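Local coordinates for protein alanine racemase 1 (PDB 4Y2W) that belongs to the alanine racemase family, joining an eight-stranded parallel beta/alpha barrel of the TIM type to a mostly beta C-terminal domain in a two-chain assembly, at residues A66-E70 with Y88-Q93; A211-L215 with R237-V242; T252-K258 with V279-V285. The protein carries 1 engineered substitution. One frame throughout, in Å; residues are numbered along the deposited sequence.

Contact 1 of 3, residues A66-E70 with Y88-Q93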
loop_
_atom_site.group_PDB
_atom_site.type_symbol
_atom_site.label_atom_id
_atom_site.label_comp_id
_atom_site.label_asym_id
_atom_site.label_seq_id
_atom_site.Cartn_x
_atom_site.Cartn_y
_atom_site.Cartn_z
ATOM N N ALA A 66 3.020 -15.583 -3.451
ATOM C CA ALA A 66 2.719 -15.104 -4.793
ATOM C C ALA A 66 3.958 -14.969 -5.672
ATOM O O ALA A 66 3.918 -15.330 -6.849
ATOM C CB ALA A 66 1.991 -13.773 -4.716
ATOM N N THR A 67 5.050 -14.453 -5.105
ATOM C CA THR A 67 6.238 -14.092 -5.888
ATOM C C THR A 67 7.541 -14.731 -5.400
ATOM O O THR A 67 7.615 -15.312 -4.311
ATOM C CB THR A 67 6.435 -12.564 -5.914
ATOM O OG1 THR A 67 6.686 -12.087 -4.586
ATOM C CG2 THR A 67 5.204 -11.870 -6.478
ATOM N N THR A 68 8.566 -14.608 -6.238
ATOM C CA THR A 68 9.910 -15.087 -5.935
ATOM C C THR A 68 10.498 -14.385 -4.710
ATOM O O THR A 68 11.088 -15.026 -3.831
ATOM C CB THR A 68 10.849 -14.839 -7.131
ATOM O OG1 THR A 68 10.212 -15.269 -8.339
ATOM C CG2 THR A 68 12.166 -15.586 -6.959
ATOM N N GLU A 69 10.324 -13.068 -4.659
ATOM C CA GLU A 69 10.905 -12.248 -3.600
ATOM C C GLU A 69 10.208 -12.520 -2.269
ATOM O O GLU A 69 10.831 -12.459 -1.205
ATOM C CB GLU A 69 10.827 -10.759 -3.958
ATOM C CG GLU A 69 11.634 -10.352 -5.192
ATOM C CD GLU A 69 10.919 -10.605 -6.515
ATOM O OE1 GLU A 69 9.794 -11.154 -6.506
ATOM O OE2 GLU A 69 11.488 -10.262 -7.576
ATOM N N GLU A 70 8.913 -12.823 -2.334
ATOM C CA GLU A 70 8.169 -13.264 -1.155
ATOM C C GLU A 70 8.737 -14.580 -0.643
ATOM O O GLU A 70 8.949 -14.745 0.556
ATOM C CB GLU A 70 6.679 -13.421 -1.465
ATOM C CG GLU A 70 5.908 -12.110 -1.491
ATOM C CD GLU A 70 4.426 -12.304 -1.761
ATOM O OE1 GLU A 70 4.039 -13.411 -2.189
ATOM O OE2 GLU A 70 3.643 -11.354 -1.540
ATOM N N TYR A 88 5.124 -16.798 -11.731
ATOM C CA TYR A 88 6.211 -17.082 -12.651
ATOM C C TYR A 88 7.508 -16.518 -12.089
ATOM O O TYR A 88 7.579 -15.329 -11.781
ATOM C CB TYR A 88 5.897 -16.427 -13.996
ATOM C CG TYR A 88 6.883 -16.703 -15.107
ATOM C CD1 TYR A 88 7.067 -17.991 -15.591
ATOM C CD2 TYR A 88 7.602 -15.669 -15.701
ATOM C CE1 TYR A 88 7.959 -18.249 -16.620
ATOM C CE2 TYR A 88 8.493 -15.915 -16.735
ATOM C CZ TYR A 88 8.669 -17.207 -17.191
ATOM O OH TYR A 88 9.550 -17.472 -18.216
ATOM N N THR A 89 8.517 -17.373 -11.939
ATOM C CA THR A 89 9.871 -16.939 -11.605
ATOM C C THR A 89 10.658 -16.841 -12.914
ATOM O O THR A 89 10.964 -17.871 -13.518
ATOM C CB THR A 89 10.567 -17.936 -10.655
ATOM O OG1 THR A 89 9.881 -17.965 -9.397
ATOM C CG2 THR A 89 12.030 -17.550 -10.428
ATOM N N PRO A 90 10.983 -15.610 -13.362
ATOM C CA PRO A 90 11.650 -15.424 -14.659
ATOM C C PRO A 90 12.936 -16.242 -14.819
ATOM O O PRO A 90 13.596 -16.530 -13.822
ATOM C CB PRO A 90 11.983 -13.930 -14.676
ATOM C CG PRO A 90 11.008 -13.306 -13.744
ATOM C CD PRO A 90 10.748 -14.325 -12.677
ATOM N N PRO A 91 13.293 -16.609 -16.067
ATOM C CA PRO A 91 14.528 -17.354 -16.364
ATOM C C PRO A 91 15.795 -16.739 -15.762
ATOM O O PRO A 91 16.698 -17.463 -15.345
ATOM C CB PRO A 91 14.598 -17.318 -17.893
ATOM C CG PRO A 91 13.176 -17.240 -18.320
ATOM C CD PRO A 91 12.483 -16.402 -17.282
ATOM N N THR A 92 15.841 -15.413 -15.717
ATOM C CA THR A 92 16.969 -14.678 -15.154
ATOM C C THR A 92 17.141 -14.859 -13.635
ATOM O O THR A 92 18.234 -14.641 -13.110
ATOM C CB THR A 92 16.828 -13.173 -15.451
ATOM O OG1 THR A 92 15.532 -12.724 -15.028
ATOM C CG2 THR A 92 16.996 -12.898 -16.946
ATOM N N GLN A 93 16.075 -15.247 -12.936
ATOM C CA GLN A 93 16.116 -15.417 -11.479
ATOM C C GLN A 93 16.060 -16.882 -11.035
ATOM O O GLN A 93 15.766 -17.166 -9.869
ATOM C CB GLN A 93 14.952 -14.655 -10.838
ATOM C CG GLN A 93 14.902 -13.175 -11.183
ATOM C CD GLN A 93 13.648 -12.495 -10.665
ATOM O OE1 GLN A 93 13.160 -12.803 -9.573
ATOM N NE2 GLN A 93 13.118 -11.558 -11.449
#
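Thr68, in the first turn of helix 68-76, meets Thr89 of the loop 88-93 with their CA atoms 6.0 Å apart. The side chains of these two threonines stand roughly perpendicular, and Thr68 OG1 donates a hydrogen bond to Thr89 OG1, 2.9 Å away. Thr68 OG1 lies beside its backbone N and anti to the carbonyl carbon (chi1 -47°), which turns it to the loop, and the CG2 methyl packs 4.0 Å from Thr89 CG2. Thr89 OG1 has a second partner in Gln104 OE1, and Ile97 touches both threonines.

The two segments follow strands 62-65 and 83-85, adjacent staves of the TIM barrel, so the contact ties together neighbouring beta-to-alpha connections. The helix start is fixed by a capping box: Glu70 N binds Thr67 OG1 at 3.3 Å, and Glu70 OE1 accepts in return from Thr67 N. That oxygen also takes Ala66 N, at 2.7 Å.

Gln93 reaches in from the far end of the loop, OE1 lying 3.9 Å from Thr68 CB. Glu69 OE2 approaches Gln93 OE1 to 3.6 Å without bonding, the carboxylate and amide planes 66° apart; Gln93 NE2 is bonded to Asp4 O of the second subunit.

Contact 2 of 3, residues A211-L215 with R237-V242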
loop_
_atom_site.group_PDB
_atom_site.type_symbol
_atom_site.label_atom_id
_atom_site.label_comp_id
_atom_site.label_asym_id
_atom_site.label_seq_id
_atom_site.Cartn_x
_atom_site.Cartn_y
_atom_site.Cartn_z
ATOM N N ALA A 211 -13.754 -23.559 -0.483
ATOM C CA ALA A 211 -13.975 -24.984 -0.713
ATOM C C ALA A 211 -13.614 -25.828 0.512
ATOM O O ALA A 211 -14.153 -26.918 0.695
ATOM C CB ALA A 211 -13.182 -25.447 -1.923
ATOM N N ILE A 212 -12.701 -25.334 1.342
ATOM C CA ILE A 212 -12.329 -26.034 2.572
ATOM C C ILE A 212 -13.516 -26.119 3.532
ATOM O O ILE A 212 -13.709 -27.137 4.202
ATOM C CB ILE A 212 -11.136 -25.347 3.270
ATOM C CG1 ILE A 212 -9.866 -25.528 2.436
ATOM C CG2 ILE A 212 -10.909 -25.915 4.669
ATOM C CD1 ILE A 212 -8.818 -24.464 2.679
ATOM N N LEU A 213 -14.306 -25.051 3.594
ATOM C CA LEU A 213 -15.475 -25.010 4.468
ATOM C C LEU A 213 -16.621 -25.852 3.909
ATOM O O LEU A 213 -17.215 -26.666 4.622
ATOM C CB LEU A 213 -15.942 -23.564 4.660
ATOM C CG LEU A 213 -14.962 -22.627 5.376
ATOM C CD1 LEU A 213 -15.384 -21.178 5.199
ATOM C CD2 LEU A 213 -14.845 -22.975 6.853
ATOM N N ASN A 214 -16.907 -25.654 2.626
ATOM C CA ASN A 214 -18.074 -26.245 1.978
ATOM C C ASN A 214 -17.806 -27.644 1.432
ATOM O O ASN A 214 -18.466 -28.613 1.812
ATOM C CB ASN A 214 -18.532 -25.347 0.824
ATOM C CG ASN A 214 -18.883 -23.939 1.269
ATOM O OD1 ASN A 214 -18.947 -23.643 2.462
ATOM N ND2 ASN A 214 -19.106 -23.055 0.297
ATOM N N LEU A 215 -16.828 -27.734 0.539
ATOM C CA LEU A 215 -16.606 -28.927 -0.277
ATOM C C LEU A 215 -15.633 -29.902 0.384
ATOM O O LEU A 215 -14.423 -29.817 0.176
ATOM C CB LEU A 215 -16.070 -28.510 -1.654
ATOM C CG LEU A 215 -17.018 -27.842 -2.667
ATOM C CD1 LEU A 215 -18.112 -26.992 -2.042
ATOM C CD2 LEU A 215 -16.218 -26.991 -3.641
ATOM N N ARG A 237 -21.301 -16.431 1.318
ATOM C CA ARG A 237 -21.871 -17.742 0.982
ATOM C C ARG A 237 -20.980 -18.905 1.442
ATOM O O ARG A 237 -20.682 -19.820 0.669
ATOM C CB ARG A 237 -22.114 -17.857 -0.528
ATOM C CG ARG A 237 -22.806 -16.666 -1.175
ATOM C CD ARG A 237 -23.546 -17.085 -2.441
ATOM N NE ARG A 237 -23.219 -16.246 -3.593
ATOM C CZ ARG A 237 -23.657 -15.002 -3.788
ATOM N NH1 ARG A 237 -24.451 -14.405 -2.900
ATOM N NH2 ARG A 237 -23.289 -14.343 -4.884
ATOM N N VAL A 238 -20.569 -18.866 2.706
ATOM C CA VAL A 238 -19.767 -19.933 3.304
ATOM C C VAL A 238 -20.386 -20.317 4.645
ATOM O O VAL A 238 -21.081 -19.512 5.264
ATOM C CB VAL A 238 -18.284 -19.525 3.482
ATOM C CG1 VAL A 238 -17.663 -19.184 2.136
ATOM C CG2 VAL A 238 -18.136 -18.353 4.444
ATOM N N GLU A 239 -20.129 -21.544 5.088
ATOM C CA GLU A 239 -20.831 -22.110 6.244
ATOM C C GLU A 239 -20.399 -21.520 7.595
ATOM O O GLU A 239 -21.231 -21.371 8.494
ATOM C CB GLU A 239 -20.707 -23.637 6.244
ATOM C CG GLU A 239 -21.364 -24.276 5.026
ATOM C CD GLU A 239 -21.414 -25.792 5.086
ATOM O OE1 GLU A 239 -20.757 -26.388 5.965
ATOM O OE2 GLU A 239 -22.116 -26.388 4.241
ATOM N N ARG A 240 -19.114 -21.188 7.729
ATOM C CA ARG A 240 -18.579 -20.532 8.935
ATOM C C ARG A 240 -18.686 -21.406 10.186
ATOM O O ARG A 240 -18.986 -20.911 11.276
ATOM C CB ARG A 240 -19.261 -19.169 9.186
ATOM C CG ARG A 240 -19.240 -18.222 7.992
ATOM C CD ARG A 240 -19.913 -16.886 8.289
ATOM N NE ARG A 240 -19.748 -15.946 7.174
ATOM C CZ ARG A 240 -19.289 -14.694 7.265
ATOM N NH1 ARG A 240 -18.948 -14.157 8.434
ATOM N NH2 ARG A 240 -19.182 -13.958 6.161
ATOM N N LYS A 241 -18.419 -22.703 10.027
ATOM C CA LYS A 241 -18.511 -23.653 11.140
ATOM C C LYS A 241 -17.307 -23.549 12.091
ATOM O O LYS A 241 -17.343 -24.074 13.208
ATOM C CB LYS A 241 -18.677 -25.089 10.615
ATOM C CG LYS A 241 -17.384 -25.808 10.249
ATOM C CD LYS A 241 -17.648 -27.143 9.559
ATOM C CE LYS A 241 -17.489 -27.061 8.045
ATOM N NZ LYS A 241 -18.428 -26.092 7.411
ATOM N N VAL A 242 -16.248 -22.880 11.635
ATOM C CA VAL A 242 -15.051 -22.642 12.448
ATOM C C VAL A 242 -15.218 -21.420 13.354
ATOM O O VAL A 242 -15.999 -20.521 13.053
ATOM C CB VAL A 242 -13.790 -22.469 11.567
ATOM C CG1 VAL A 242 -13.575 -23.704 10.703
ATOM C CG2 VAL A 242 -13.874 -21.217 10.698
#
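The Asn214 amide lies by the Glu239 side chain, its plane turned 41° from that of the carboxylate. Asn214 OD1 reaches the aliphatic CG and the backbone N of Glu239, each at 3.6 Å, rather than the carboxylate, and CG stands well off the amide plane. At the other end of the amide, ND2 approaches Arg237 O at 3.6 Å, a separation too long to count as a hydrogen bond. The Glu239 carboxylate is engaged by Lys241, whose NZ lies 2.8 Å from Glu239 OE1 in a salt bridge on the anti side of that oxygen. Its other oxygen, OE2, forms a long, weak ion pair with Arg177 NH2.

Lys241 also makes the polar link across the contact: NZ donates to Leu213 O at 3.1 Å. The bond leans out of the amide plane of that carbonyl, with the donor 39° above it. The lysine reaches both acceptors through two kinks near the end of its chain, which fold the ammonium back toward the helix. Leu213 O belongs to the last turn of helix 209-214, and a positive charge at such a C-terminal end would probably be favourable.

Apolar packing is carried by Leu213, whose two methyls diverge to two valines. CD1 touches Val238 CB at 3.8 Å, while CD2 lies 4.1 Å from Val242 CG1. Beyond the contact, Val242 packs on Glu24 and Ile28 of helix 15-28.

Helix 209-214 directly follows barrel strand 203-208, whereas 237-242 lies in the long loop between the last barrel strand, 222-224, and strand 248-260. The contact therefore lays the chain leaving the barrel for the C-terminal domain against the short helix that follows the seventh strand of the TIM barrel, with the Val238 side chain about 12 Å from a bound alanine.

Contact 3 of 3, residues T252-K258 with V279-V285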
loop_
_atom_site.group_PDB
_atom_site.type_symbol
_atom_site.label_atom_id
_atom_site.label_comp_id
_atom_site.label_asym_id
_atom_site.label_seq_id
_atom_site.Cartn_x
_atom_site.Cartn_y
_atom_site.Cartn_z
ATOM N N THR A 252 -4.885 3.862 15.805
ATOM C CA THR A 252 -4.159 5.133 15.848
ATOM C C THR A 252 -4.489 5.891 17.135
ATOM O O THR A 252 -5.176 5.361 18.009
ATOM C CB THR A 252 -4.469 6.009 14.622
ATOM O OG1 THR A 252 -3.607 7.152 14.627
ATOM C CG2 THR A 252 -5.918 6.471 14.618
ATOM N N ARG A 253 -3.996 7.123 17.256
ATOM C CA ARG A 253 -4.145 7.886 18.495
ATOM C C ARG A 253 -4.701 9.285 18.269
ATOM O O ARG A 253 -4.555 9.862 17.189
ATOM C CB ARG A 253 -2.798 8.001 19.210
ATOM C CG ARG A 253 -2.166 6.671 19.584
ATOM C CD ARG A 253 -2.840 6.040 20.788
ATOM N NE ARG A 253 -2.563 4.606 20.864
ATOM C CZ ARG A 253 -2.686 3.855 21.959
ATOM N NH1 ARG A 253 -3.082 4.379 23.120
ATOM N NH2 ARG A 253 -2.398 2.563 21.891
ATOM N N VAL A 254 -5.326 9.831 19.309
ATOM C CA VAL A 254 -5.797 11.205 19.268
ATOM C C VAL A 254 -4.575 12.109 19.397
ATOM O O VAL A 254 -3.787 11.986 20.338
ATOM C CB VAL A 254 -6.833 11.511 20.370
ATOM C CG1 VAL A 254 -7.281 12.964 20.289
ATOM C CG2 VAL A 254 -8.038 10.585 20.243
ATOM N N VAL A 255 -4.425 12.995 18.421
ATOM C CA VAL A 255 -3.249 13.845 18.285
ATOM C C VAL A 255 -3.585 15.327 18.499
ATOM O O VAL A 255 -2.699 16.127 18.795
ATOM C CB VAL A 255 -2.585 13.571 16.903
ATOM C CG1 VAL A 255 -2.202 14.840 16.147
ATOM C CG2 VAL A 255 -1.396 12.634 17.065
ATOM N N HIS A 256 -4.857 15.689 18.363
ATOM C CA HIS A 256 -5.280 17.067 18.573
ATOM C C HIS A 256 -6.771 17.138 18.857
ATOM O O HIS A 256 -7.554 16.458 18.205
ATOM C CB HIS A 256 -4.947 17.909 17.344
ATOM C CG HIS A 256 -5.390 19.336 17.446
ATOM N ND1 HIS A 256 -5.035 20.153 18.498
ATOM C CD2 HIS A 256 -6.147 20.095 16.618
ATOM C CE1 HIS A 256 -5.554 21.353 18.314
ATOM N NE2 HIS A 256 -6.234 21.344 17.181
ATOM N N LEU A 257 -7.147 17.963 19.834
ATOM C CA LEU A 257 -8.552 18.226 20.156
ATOM C C LEU A 257 -8.827 19.730 20.125
ATOM O O LEU A 257 -8.133 20.501 20.789
ATOM C CB LEU A 257 -8.886 17.686 21.547
ATOM C CG LEU A 257 -8.744 16.177 21.755
ATOM C CD1 LEU A 257 -8.621 15.849 23.235
ATOM C CD2 LEU A 257 -9.919 15.438 21.133
ATOM N N LYS A 258 -9.830 20.145 19.352
ATOM C CA LYS A 258 -10.298 21.530 19.389
ATOM C C LYS A 258 -11.808 21.623 19.575
ATOM O O LYS A 258 -12.562 20.763 19.115
ATOM C CB LYS A 258 -9.874 22.314 18.139
ATOM C CG LYS A 258 -10.112 21.618 16.807
ATOM C CD LYS A 258 -10.214 22.618 15.657
ATOM C CE LYS A 258 -9.498 22.144 14.404
ATOM N NZ LYS A 258 -9.777 20.723 14.066
ATOM N N VAL A 279 -16.668 18.957 19.456
ATOM C CA VAL A 279 -15.269 18.660 19.746
ATOM C C VAL A 279 -14.718 17.809 18.602
ATOM O O VAL A 279 -15.158 16.680 18.395
ATOM C CB VAL A 279 -15.105 17.892 21.076
ATOM C CG1 VAL A 279 -13.631 17.653 21.380
ATOM C CG2 VAL A 279 -15.761 18.656 22.218
ATOM N N ILE A 280 -13.760 18.362 17.863
ATOM C CA ILE A 280 -13.142 17.669 16.732
ATOM C C ILE A 280 -11.763 17.155 17.116
ATOM O O ILE A 280 -10.925 17.909 17.614
ATOM C CB ILE A 280 -12.988 18.608 15.515
ATOM C CG1 ILE A 280 -14.332 19.254 15.164
ATOM C CG2 ILE A 280 -12.411 17.859 14.319
ATOM C CD1 ILE A 280 -15.465 18.270 14.962
ATOM N N ALA A 281 -11.527 15.872 16.883
ATOM C CA ALA A 281 -10.200 15.309 17.067
ATOM C C ALA A 281 -9.554 15.077 15.705
ATOM O O ALA A 281 -10.237 14.773 14.726
ATOM C CB ALA A 281 -10.270 14.014 17.857
ATOM N N THR A 282 -8.238 15.238 15.652
ATOM C CA THR A 282 -7.465 14.921 14.462
ATOM C C THR A 282 -6.628 13.682 14.771
ATOM O O THR A 282 -6.072 13.554 15.869
ATOM C CB THR A 282 -6.547 16.090 14.065
ATOM O OG1 THR A 282 -7.296 17.311 14.060
ATOM C CG2 THR A 282 -5.951 15.863 12.692
ATOM N N ILE A 283 -6.537 12.771 13.809
ATOM C CA ILE A 283 -5.795 11.531 14.009
ATOM C C ILE A 283 -4.794 11.335 12.874
ATOM O O ILE A 283 -5.118 11.562 11.707
ATOM C CB ILE A 283 -6.731 10.308 14.149
ATOM C CG1 ILE A 283 -7.794 10.283 13.037
ATOM C CG2 ILE A 283 -7.406 10.314 15.515
ATOM C CD1 ILE A 283 -8.814 9.171 13.191
ATOM N N PRO A 284 -3.567 10.909 13.210
ATOM C CA PRO A 284 -2.499 10.863 12.220
ATOM C C PRO A 284 -2.553 9.609 11.344
ATOM O O PRO A 284 -1.567 8.879 11.239
ATOM C CB PRO A 284 -1.241 10.891 13.088
ATOM C CG PRO A 284 -1.643 10.138 14.312
ATOM C CD PRO A 284 -3.108 10.421 14.524
ATOM N N VAL A 285 -3.703 9.374 10.716
ATOM C CA VAL A 285 -3.845 8.313 9.728
ATOM C C VAL A 285 -4.600 8.848 8.515
ATOM O O VAL A 285 -5.616 9.527 8.656
ATOM C CB VAL A 285 -4.549 7.061 10.307
ATOM C CG1 VAL A 285 -6.008 7.343 10.653
ATOM C CG2 VAL A 285 -4.435 5.888 9.336
#
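Backbone hydrogen bonds pair Lys258 with Ile280 and His256 with Thr282 in antiparallel strands whose directions differ by 161°. In the first pair both bonds are 3.0 Å long: Lys258 N to Ile280 O, and Ile280 N to Lys258 O. Thr282 N donates to His256 O at 2.9 Å, but Thr282 O receives Val255 N, at 3.1 Å, instead of His256 N. Leu257 and Ala281 form the non-hydrogen-bonded pair between, where CA-H...O contacts add to the ladder.

Two residues, Val255 and His256, thus face the single Thr282, which is a classic beta bulge. It interrupts strand 248-260 of the C-terminal domain's mixed sheet, where strand 278-283 is one of its antiparallel neighbours.

Apolar contacts run alongside this pairing. At the middle, non-hydrogen-bonded pair, Leu257 CD2 rests on Ala281 CB at 3.6 Å. From the bulge itself, Val255 CG2 reaches Pro284 CG at 3.7 Å; Pro284 is the centre of an inverse gamma turn.

The face of His256, Lys258, Ile280 and Thr282 carries the polar groups, with Ile280 as its apolar member. Thr282 OG1 sits in the plane of the His256 ring at its edge, 4.0 Å from CD2, yet bonds to Arg138 O of the second subunit. The Lys258 chain curls so that NZ lies 3.9 Å from Ile280 CG2, and NZ bonds to Gly137 O of that subunit.

The contacts follow one another along the chain without interleaving. Contacts 1 and 2 both involve the TIM barrel: contact 1 lies among connections after its second and third strands, contact 2 beside the helix after its seventh. Their centres are 32 Å apart. Contact 3 belongs to the C-terminal sheet, its centre 43 Å from that of contact 1 and 40 Å from that of contact 2. The loop containing 237-242 leads into strand 248-260, so contact 2 precedes the passage to the domain of contact 3. Although about 22 Å apart at nearest atoms within one chain, contacts 1 and 3 meet across the dimer interface, where Tyr88 packs on Val255 of the second subunit.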